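Local coordinates for protein internalin C2 (Listeria monocytogenes serotype 4b str. F2365, PDB 4FHO) that is a leucine-rich-repeat internalin that probably contributes to adhesion to, or invasion of, host cells, at residues L181-S192 and N202-I213; S192-L200 and I213-L222. All coordinates share one frame; numbering follows the deposited sequence.

Contact 1 of 2, residues L181-S192 and N202-I213. With SO4 (sulfate ion), chain C.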
# COMPACT_ATOMS: atom_id res chain seq x y z
N LEU A 181 1.38 -16.03 -5.96
CA LEU A 181 0.99 -15.87 -4.55
C LEU A 181 1.49 -17.01 -3.66
O LEU A 181 1.17 -18.18 -3.91
CB LEU A 181 -0.54 -15.77 -4.35
CG LEU A 181 -1.26 -14.45 -4.56
CD1 LEU A 181 -2.74 -14.68 -4.29
CD2 LEU A 181 -0.72 -13.33 -3.68
N THR A 182 2.26 -16.65 -2.63
CA THR A 182 2.66 -17.58 -1.56
C THR A 182 1.87 -17.39 -0.26
O THR A 182 1.76 -18.35 0.51
CB THR A 182 4.18 -17.50 -1.29
OG1 THR A 182 4.57 -16.13 -1.12
CG2 THR A 182 4.96 -18.10 -2.45
N THR A 183 1.34 -16.19 -0.00
CA THR A 183 0.52 -15.92 1.18
C THR A 183 -0.79 -15.25 0.80
O THR A 183 -0.79 -14.22 0.09
CB THR A 183 1.28 -15.05 2.19
OG1 THR A 183 2.50 -15.71 2.57
CG2 THR A 183 0.42 -14.77 3.43
N LEU A 184 -1.89 -15.85 1.24
CA LEU A 184 -3.21 -15.23 1.20
C LEU A 184 -3.72 -15.21 2.62
O LEU A 184 -3.98 -16.26 3.20
CB LEU A 184 -4.20 -15.98 0.31
CG LEU A 184 -5.62 -15.39 0.27
CD1 LEU A 184 -5.61 -13.97 -0.29
CD2 LEU A 184 -6.57 -16.27 -0.53
N ARG A 185 -3.88 -14.01 3.18
CA ARG A 185 -4.47 -13.83 4.49
C ARG A 185 -5.83 -13.18 4.32
O ARG A 185 -5.92 -12.05 3.84
CB ARG A 185 -3.57 -12.99 5.36
CG ARG A 185 -2.33 -13.74 5.80
CD ARG A 185 -1.51 -12.87 6.71
NE ARG A 185 -0.40 -13.60 7.29
CZ ARG A 185 0.41 -13.12 8.23
NH1 ARG A 185 0.25 -11.89 8.74
NH2 ARG A 185 1.40 -13.88 8.67
N ALA A 186 -6.89 -13.92 4.68
CA ALA A 186 -8.27 -13.51 4.44
C ALA A 186 -9.22 -13.84 5.59
O ALA A 186 -10.40 -14.07 5.36
CB ALA A 186 -8.76 -14.13 3.13
N ASP A 187 -8.70 -13.77 6.84
CA ASP A 187 -9.54 -14.00 8.04
C ASP A 187 -10.65 -12.94 8.12
O ASP A 187 -10.39 -11.78 7.88
CB ASP A 187 -8.72 -13.94 9.34
CG ASP A 187 -7.77 -15.13 9.53
OD1 ASP A 187 -7.88 -16.13 8.80
OD2 ASP A 187 -6.91 -15.07 10.44
N ASP A 188 -11.87 -13.36 8.46
CA ASP A 188 -13.00 -12.46 8.76
C ASP A 188 -13.45 -11.72 7.48
O ASP A 188 -13.22 -10.54 7.30
CB ASP A 188 -12.69 -11.54 9.97
CG ASP A 188 -13.93 -10.81 10.52
OD1 ASP A 188 -15.04 -10.89 9.96
OD2 ASP A 188 -13.77 -10.09 11.53
N ASN A 189 -14.09 -12.50 6.62
CA ASN A 189 -14.66 -12.06 5.36
C ASN A 189 -15.98 -12.83 5.15
O ASN A 189 -16.53 -13.37 6.12
CB ASN A 189 -13.61 -12.26 4.25
CG ASN A 189 -12.68 -11.09 4.10
OD1 ASN A 189 -13.10 -9.98 3.75
ND2 ASN A 189 -11.40 -11.32 4.34
N LYS A 190 -16.51 -12.87 3.93
CA LYS A 190 -17.73 -13.61 3.62
C LYS A 190 -17.43 -14.67 2.55
O LYS A 190 -18.22 -14.88 1.65
CB LYS A 190 -18.82 -12.63 3.17
CG LYS A 190 -19.20 -11.58 4.20
CD LYS A 190 -20.17 -12.14 5.25
CE LYS A 190 -20.23 -11.28 6.50
NZ LYS A 190 -20.49 -9.84 6.21
N ILE A 191 -16.30 -15.37 2.70
CA ILE A 191 -15.86 -16.35 1.71
C ILE A 191 -16.56 -17.69 2.01
O ILE A 191 -16.58 -18.15 3.16
CB ILE A 191 -14.31 -16.49 1.71
CG1 ILE A 191 -13.65 -15.15 1.31
CG2 ILE A 191 -13.84 -17.60 0.77
CD1 ILE A 191 -12.17 -15.04 1.64
N SER A 192 -17.17 -18.29 0.98
CA SER A 192 -17.70 -19.68 1.06
C SER A 192 -17.13 -20.67 0.05
O SER A 192 -17.10 -21.86 0.34
CB SER A 192 -19.23 -19.67 0.96
OG SER A 192 -19.67 -18.97 -0.18
N ASN A 202 1.71 -22.10 -5.72
CA ASN A 202 2.81 -21.70 -4.84
C ASN A 202 2.37 -21.30 -3.43
O ASN A 202 3.22 -20.90 -2.64
CB ASN A 202 3.66 -20.62 -5.52
CG ASN A 202 4.25 -21.09 -6.84
OD1 ASN A 202 5.12 -21.95 -6.86
ND2 ASN A 202 3.75 -20.55 -7.95
N LEU A 203 1.07 -21.43 -3.10
CA LEU A 203 0.53 -21.04 -1.79
C LEU A 203 1.20 -21.85 -0.67
O LEU A 203 1.21 -23.10 -0.70
CB LEU A 203 -1.00 -21.20 -1.70
CG LEU A 203 -1.89 -20.13 -2.32
CD1 LEU A 203 -3.33 -20.62 -2.29
CD2 LEU A 203 -1.76 -18.81 -1.56
N ILE A 204 1.80 -21.11 0.26
CA ILE A 204 2.42 -21.64 1.46
C ILE A 204 1.50 -21.46 2.68
O ILE A 204 1.33 -22.39 3.48
CB ILE A 204 3.80 -20.98 1.73
CG1 ILE A 204 4.72 -21.10 0.51
CG2 ILE A 204 4.46 -21.61 2.95
CD1 ILE A 204 6.09 -20.48 0.71
N GLU A 205 0.91 -20.28 2.81
CA GLU A 205 0.15 -19.87 3.99
C GLU A 205 -1.19 -19.31 3.52
O GLU A 205 -1.21 -18.34 2.77
CB GLU A 205 0.95 -18.83 4.78
CG GLU A 205 0.23 -18.13 5.93
CD GLU A 205 1.16 -17.24 6.74
OE1 GLU A 205 2.08 -17.78 7.38
OE2 GLU A 205 0.96 -16.01 6.76
N VAL A 206 -2.28 -19.94 3.95
CA VAL A 206 -3.64 -19.51 3.63
C VAL A 206 -4.39 -19.32 4.94
O VAL A 206 -4.60 -20.27 5.67
CB VAL A 206 -4.36 -20.49 2.71
CG1 VAL A 206 -5.70 -19.92 2.25
CG2 VAL A 206 -3.51 -20.78 1.49
N HIS A 207 -4.78 -18.09 5.27
CA HIS A 207 -5.52 -17.81 6.50
C HIS A 207 -6.95 -17.51 6.11
O HIS A 207 -7.23 -16.50 5.46
CB HIS A 207 -4.89 -16.66 7.29
CG HIS A 207 -3.62 -17.02 8.04
ND1 HIS A 207 -3.04 -16.16 8.90
CD2 HIS A 207 -2.84 -18.15 8.03
CE1 HIS A 207 -1.94 -16.73 9.42
NE2 HIS A 207 -1.82 -17.95 8.90
N LEU A 208 -7.87 -18.40 6.52
CA LEU A 208 -9.30 -18.30 6.17
C LEU A 208 -10.22 -18.46 7.39
O LEU A 208 -11.34 -18.93 7.25
CB LEU A 208 -9.64 -19.32 5.08
CG LEU A 208 -9.03 -19.10 3.68
CD1 LEU A 208 -9.15 -20.36 2.84
CD2 LEU A 208 -9.65 -17.94 2.94
N LYS A 209 -9.79 -18.00 8.57
CA LYS A 209 -10.61 -18.07 9.80
C LYS A 209 -11.84 -17.17 9.67
O LYS A 209 -11.80 -16.21 8.94
CB LYS A 209 -9.82 -17.63 11.05
CG LYS A 209 -8.61 -18.50 11.35
CD LYS A 209 -7.77 -17.99 12.51
CE LYS A 209 -8.49 -18.06 13.83
NZ LYS A 209 -7.54 -18.15 14.97
N ASP A 210 -12.93 -17.51 10.38
CA ASP A 210 -14.18 -16.71 10.41
C ASP A 210 -14.70 -16.37 9.00
O ASP A 210 -15.04 -15.23 8.69
CB ASP A 210 -14.01 -15.46 11.29
CG ASP A 210 -13.94 -15.79 12.77
OD1 ASP A 210 -15.01 -15.89 13.41
OD2 ASP A 210 -12.83 -15.97 13.29
N ASN A 211 -14.71 -17.39 8.15
CA ASN A 211 -15.38 -17.37 6.86
C ASN A 211 -16.43 -18.49 6.91
O ASN A 211 -16.64 -19.08 7.97
CB ASN A 211 -14.34 -17.55 5.75
CG ASN A 211 -13.61 -16.26 5.44
OD1 ASN A 211 -14.17 -15.33 4.83
ND2 ASN A 211 -12.34 -16.19 5.83
N GLN A 212 -17.12 -18.75 5.80
CA GLN A 212 -18.25 -19.69 5.77
C GLN A 212 -17.95 -20.80 4.76
O GLN A 212 -18.69 -20.99 3.80
CB GLN A 212 -19.55 -18.94 5.44
CG GLN A 212 -19.91 -17.85 6.46
CD GLN A 212 -19.41 -16.47 6.07
OE1 GLN A 212 -19.86 -15.90 5.07
NE2 GLN A 212 -18.50 -15.90 6.88
N ILE A 213 -16.88 -21.55 5.03
CA ILE A 213 -16.30 -22.54 4.11
C ILE A 213 -16.70 -23.96 4.54
O ILE A 213 -16.50 -24.33 5.69
CB ILE A 213 -14.76 -22.39 4.04
CG1 ILE A 213 -14.38 -21.04 3.41
CG2 ILE A 213 -14.13 -23.52 3.23
CD1 ILE A 213 -12.94 -20.63 3.62
S SO4 C . 2.85 -10.97 11.01
O1 SO4 C . 2.70 -11.60 12.35
O2 SO4 C . 1.60 -10.26 10.65
O3 SO4 C . 3.98 -10.01 11.00
O4 SO4 C . 3.12 -12.04 10.01
O HOH W 1 0.68 -19.64 -6.31
O HOH W 2 -4.40 -13.68 9.86

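Contact 2 of 2, residues S192-L200 and I213-L222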
# COMPACT_ATOMS: atom_id res chain seq x y z
N SER A 192 -17.17 -18.29 0.98
CA SER A 192 -17.70 -19.68 1.06
C SER A 192 -17.13 -20.67 0.05
O SER A 192 -17.10 -21.86 0.34
CB SER A 192 -19.23 -19.67 0.96
OG SER A 192 -19.67 -18.97 -0.18
N ASP A 193 -16.74 -20.19 -1.13
CA ASP A 193 -16.18 -21.02 -2.19
C ASP A 193 -14.71 -20.64 -2.24
O ASP A 193 -14.40 -19.48 -2.40
CB ASP A 193 -16.88 -20.68 -3.52
CG ASP A 193 -16.54 -21.63 -4.67
OD1 ASP A 193 -15.55 -22.37 -4.60
OD2 ASP A 193 -17.30 -21.63 -5.66
N ILE A 194 -13.81 -21.62 -2.08
CA ILE A 194 -12.36 -21.41 -2.28
C ILE A 194 -11.80 -22.16 -3.51
O ILE A 194 -10.59 -22.32 -3.63
CB ILE A 194 -11.52 -21.71 -0.99
CG1 ILE A 194 -11.66 -23.15 -0.52
CG2 ILE A 194 -11.94 -20.76 0.12
CD1 ILE A 194 -10.57 -23.56 0.45
N SER A 195 -12.69 -22.54 -4.44
CA SER A 195 -12.29 -23.16 -5.73
C SER A 195 -11.19 -22.42 -6.49
O SER A 195 -10.28 -23.08 -6.98
CB SER A 195 -13.51 -23.39 -6.65
OG SER A 195 -14.40 -24.31 -6.06
N PRO A 196 -11.24 -21.06 -6.53
CA PRO A 196 -10.15 -20.30 -7.17
C PRO A 196 -8.72 -20.59 -6.70
O PRO A 196 -7.80 -20.45 -7.50
CB PRO A 196 -10.51 -18.85 -6.84
CG PRO A 196 -11.99 -18.86 -6.86
CD PRO A 196 -12.39 -20.18 -6.25
N LEU A 197 -8.56 -21.01 -5.44
CA LEU A 197 -7.24 -21.25 -4.86
C LEU A 197 -6.53 -22.48 -5.43
O LEU A 197 -5.31 -22.57 -5.34
CB LEU A 197 -7.32 -21.32 -3.31
CG LEU A 197 -8.00 -20.14 -2.56
CD1 LEU A 197 -7.77 -20.27 -1.06
CD2 LEU A 197 -7.56 -18.77 -3.04
N ALA A 198 -7.28 -23.40 -6.06
CA ALA A 198 -6.70 -24.59 -6.73
C ALA A 198 -5.72 -24.29 -7.88
O ALA A 198 -4.83 -25.10 -8.15
CB ALA A 198 -7.80 -25.52 -7.23
N SER A 199 -5.89 -23.14 -8.54
CA SER A 199 -4.97 -22.67 -9.59
C SER A 199 -3.83 -21.76 -9.06
O SER A 199 -3.14 -21.12 -9.86
CB SER A 199 -5.77 -21.95 -10.71
OG SER A 199 -6.36 -20.76 -10.24
N LEU A 200 -3.63 -21.73 -7.73
CA LEU A 200 -2.52 -20.99 -7.09
C LEU A 200 -1.54 -22.01 -6.49
O LEU A 200 -1.61 -22.31 -5.29
CB LEU A 200 -3.08 -20.03 -6.04
CG LEU A 200 -4.13 -19.02 -6.53
CD1 LEU A 200 -4.60 -18.13 -5.39
CD2 LEU A 200 -3.60 -18.17 -7.67
N ILE A 213 -16.88 -21.55 5.03
CA ILE A 213 -16.30 -22.54 4.11
C ILE A 213 -16.70 -23.96 4.54
O ILE A 213 -16.50 -24.33 5.69
CB ILE A 213 -14.76 -22.39 4.04
CG1 ILE A 213 -14.38 -21.04 3.41
CG2 ILE A 213 -14.13 -23.52 3.23
CD1 ILE A 213 -12.94 -20.63 3.62
N SER A 214 -17.28 -24.72 3.60
CA SER A 214 -17.67 -26.13 3.78
C SER A 214 -16.73 -27.13 3.09
O SER A 214 -16.48 -28.21 3.63
CB SER A 214 -19.08 -26.37 3.20
OG SER A 214 -20.08 -25.70 3.95
N ASP A 215 -16.23 -26.76 1.90
CA ASP A 215 -15.51 -27.67 1.00
C ASP A 215 -14.07 -27.17 0.87
O ASP A 215 -13.84 -26.09 0.33
CB ASP A 215 -16.23 -27.67 -0.36
CG ASP A 215 -15.63 -28.64 -1.38
OD1 ASP A 215 -14.77 -29.48 -1.04
OD2 ASP A 215 -16.04 -28.54 -2.56
N VAL A 216 -13.11 -27.96 1.37
CA VAL A 216 -11.66 -27.66 1.23
C VAL A 216 -10.93 -28.53 0.18
O VAL A 216 -9.70 -28.51 0.12
CB VAL A 216 -10.92 -27.65 2.60
CG1 VAL A 216 -11.45 -26.50 3.45
CG2 VAL A 216 -11.04 -28.98 3.33
N SER A 217 -11.69 -29.22 -0.68
CA SER A 217 -11.15 -29.96 -1.85
C SER A 217 -10.17 -29.17 -2.75
O SER A 217 -9.16 -29.73 -3.17
CB SER A 217 -12.28 -30.52 -2.73
OG SER A 217 -13.13 -31.37 -1.99
N PRO A 218 -10.45 -27.87 -3.03
CA PRO A 218 -9.51 -27.09 -3.87
C PRO A 218 -8.09 -26.94 -3.32
O PRO A 218 -7.16 -26.68 -4.09
CB PRO A 218 -10.21 -25.74 -4.02
CG PRO A 218 -11.65 -26.04 -3.78
CD PRO A 218 -11.64 -27.06 -2.70
N LEU A 219 -7.92 -27.15 -2.00
CA LEU A 219 -6.60 -27.20 -1.36
C LEU A 219 -5.88 -28.55 -1.45
O LEU A 219 -4.66 -28.57 -1.26
CB LEU A 219 -6.70 -26.77 0.12
CG LEU A 219 -7.38 -25.42 0.39
CD1 LEU A 219 -7.41 -25.14 1.88
CD2 LEU A 219 -6.70 -24.29 -0.36
N ALA A 220 -6.62 -29.64 -1.73
CA ALA A 220 -6.09 -31.02 -1.69
C ALA A 220 -4.83 -31.26 -2.53
O ALA A 220 -3.94 -32.00 -2.10
CB ALA A 220 -7.16 -32.03 -2.10
N ASN A 221 -4.77 -30.62 -3.70
CA ASN A 221 -3.62 -30.76 -4.63
C ASN A 221 -2.48 -29.73 -4.51
O ASN A 221 -1.41 -29.93 -5.08
CB ASN A 221 -4.13 -30.87 -6.08
CG ASN A 221 -4.60 -32.26 -6.39
OD1 ASN A 221 -3.79 -33.19 -6.45
ND2 ASN A 221 -5.90 -32.43 -6.55
N LEU A 222 -2.68 -28.68 -3.71
CA LEU A 222 -1.64 -27.67 -3.46
C LEU A 222 -0.55 -28.29 -2.59
O LEU A 222 -0.79 -28.64 -1.43
CB LEU A 222 -2.24 -26.45 -2.77
CG LEU A 222 -3.33 -25.70 -3.54
CD1 LEU A 222 -3.79 -24.53 -2.69
CD2 LEU A 222 -2.86 -25.24 -4.91
O HOH W 3 -15.75 -24.28 -0.77
O HOH W 4 -5.32 -27.87 -6.64

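Contact 1 of 2, residues L181-S192 and N202-I213
Thr182 meets the 202-213 segment through both its backbone and its methyl. Its O accepts from both Ile204 N, at 2.8 Å, and Glu205 N. Its CG2 rests against Asn202 O, while the side chain runs alongside that of Ile204. From here strands 183-185 and 205-207 run parallel, 9° apart, with Leu184 N hydrogen-bonded to Glu205 O and His207 N to Leu184 O. Leu184 and Val206 point to the buried face; Arg185, Glu205 and His207 share the other. The extended Arg185 grips Glu205 OE2 with two nitrogens, NE at 2.8 Å and NH2 at 2.9 Å, in a side-on salt bridge that leaves the guanidinium and carboxylate nearly coplanar. Arg185 NH1 and NH2 also hold a sulfate, probably from the crystallisation liquor. The His207 ring lies beside this guanidinium, the planes 4° apart, with ND1 4.0 Å from Arg185 CG. A water at the ring edge links His207 ND1 to Asp187 OD2. In Asp187, chi1 of -70° keeps CG anti to the carbonyl carbon and brings OD1 over to the 202-213 backbone, where Lys209 N donates to it at 2.7 Å from above the carboxylate plane. Beyond the strands, Asn211 ND2 donates to Ala186 O at 2.9 Å and its OD1 accepts from Ile191 N. Asn189 ND2 reaches the same Ala186 O from the opposite face and also donates to Ile164 O, one turn back. Parallel strands followed by asparagines at the same place in successive turns, their amides hydrogen-bonded to the neighbouring turn's backbone, are the hallmark of a leucine-rich-repeat solenoid.

Contact 2 of 2, residues S192-L200 and I213-L222
Ile194 is at the centre of this contact, burying more surface than any other residue in it. With chi1 at 61°, CG1 stands between its own backbone N and carbonyl carbon, and the two branches go to different partners. CG2 packs on Ile213 CD1 at 3.6 Å, while CD1 lies 3.7 Å from Leu219 CG; both neighbouring side chains are crossed at about a right angle. The Pro218 ring packs against the start of the 195-198 3-10 segment, CB meeting Ile194 O and CG meeting Ser195 CA at 3.5 Å each. At the far end Leu222 brings both methyls to the backbone, with CD2 only 3.2 Å from Leu200 O.

The outer side is looser and wetter. No direct hydrogen bond joins the segments; one water donates to Ser192 O and Asp215 O, and another to Ala198 O and, weakly, to Pro218 O. OD1 of Asp193 and of Asp215 each accepts from the backbone N two residues on, an Asx turn, with that serine's hydroxyl also donating to it. Inward, Ile194 and Ile213 lean on Leu208, near strand 205-207, and Ile213 also reaches Leu230 beyond strand 227-229.

In the fold
Following the chain from the N terminus, 181-192 carries strand 183-185; the segment 192-200 then swings round the convex side before 202-213 returns to the sheet with strand 205-207. Contact 1 therefore closes one turn, bridging the nine residues 193-201. Contact 2 closes the overlapping one, over 201-212, when 213-222 settles on 192-200. The segments alternate along the chain, so the contacts cross rather than nest, and they share Ser192 and Ile213. Aliphatic side chains join them inside: Leu184 and Val206 pack on Leu197, Leu208 on Ile194, and Leu203 on Leu222. Together they tie the sheet to the convex side, with its 195-198 3-10 segment and helical-like 217-221, near the solenoid's C-terminal end.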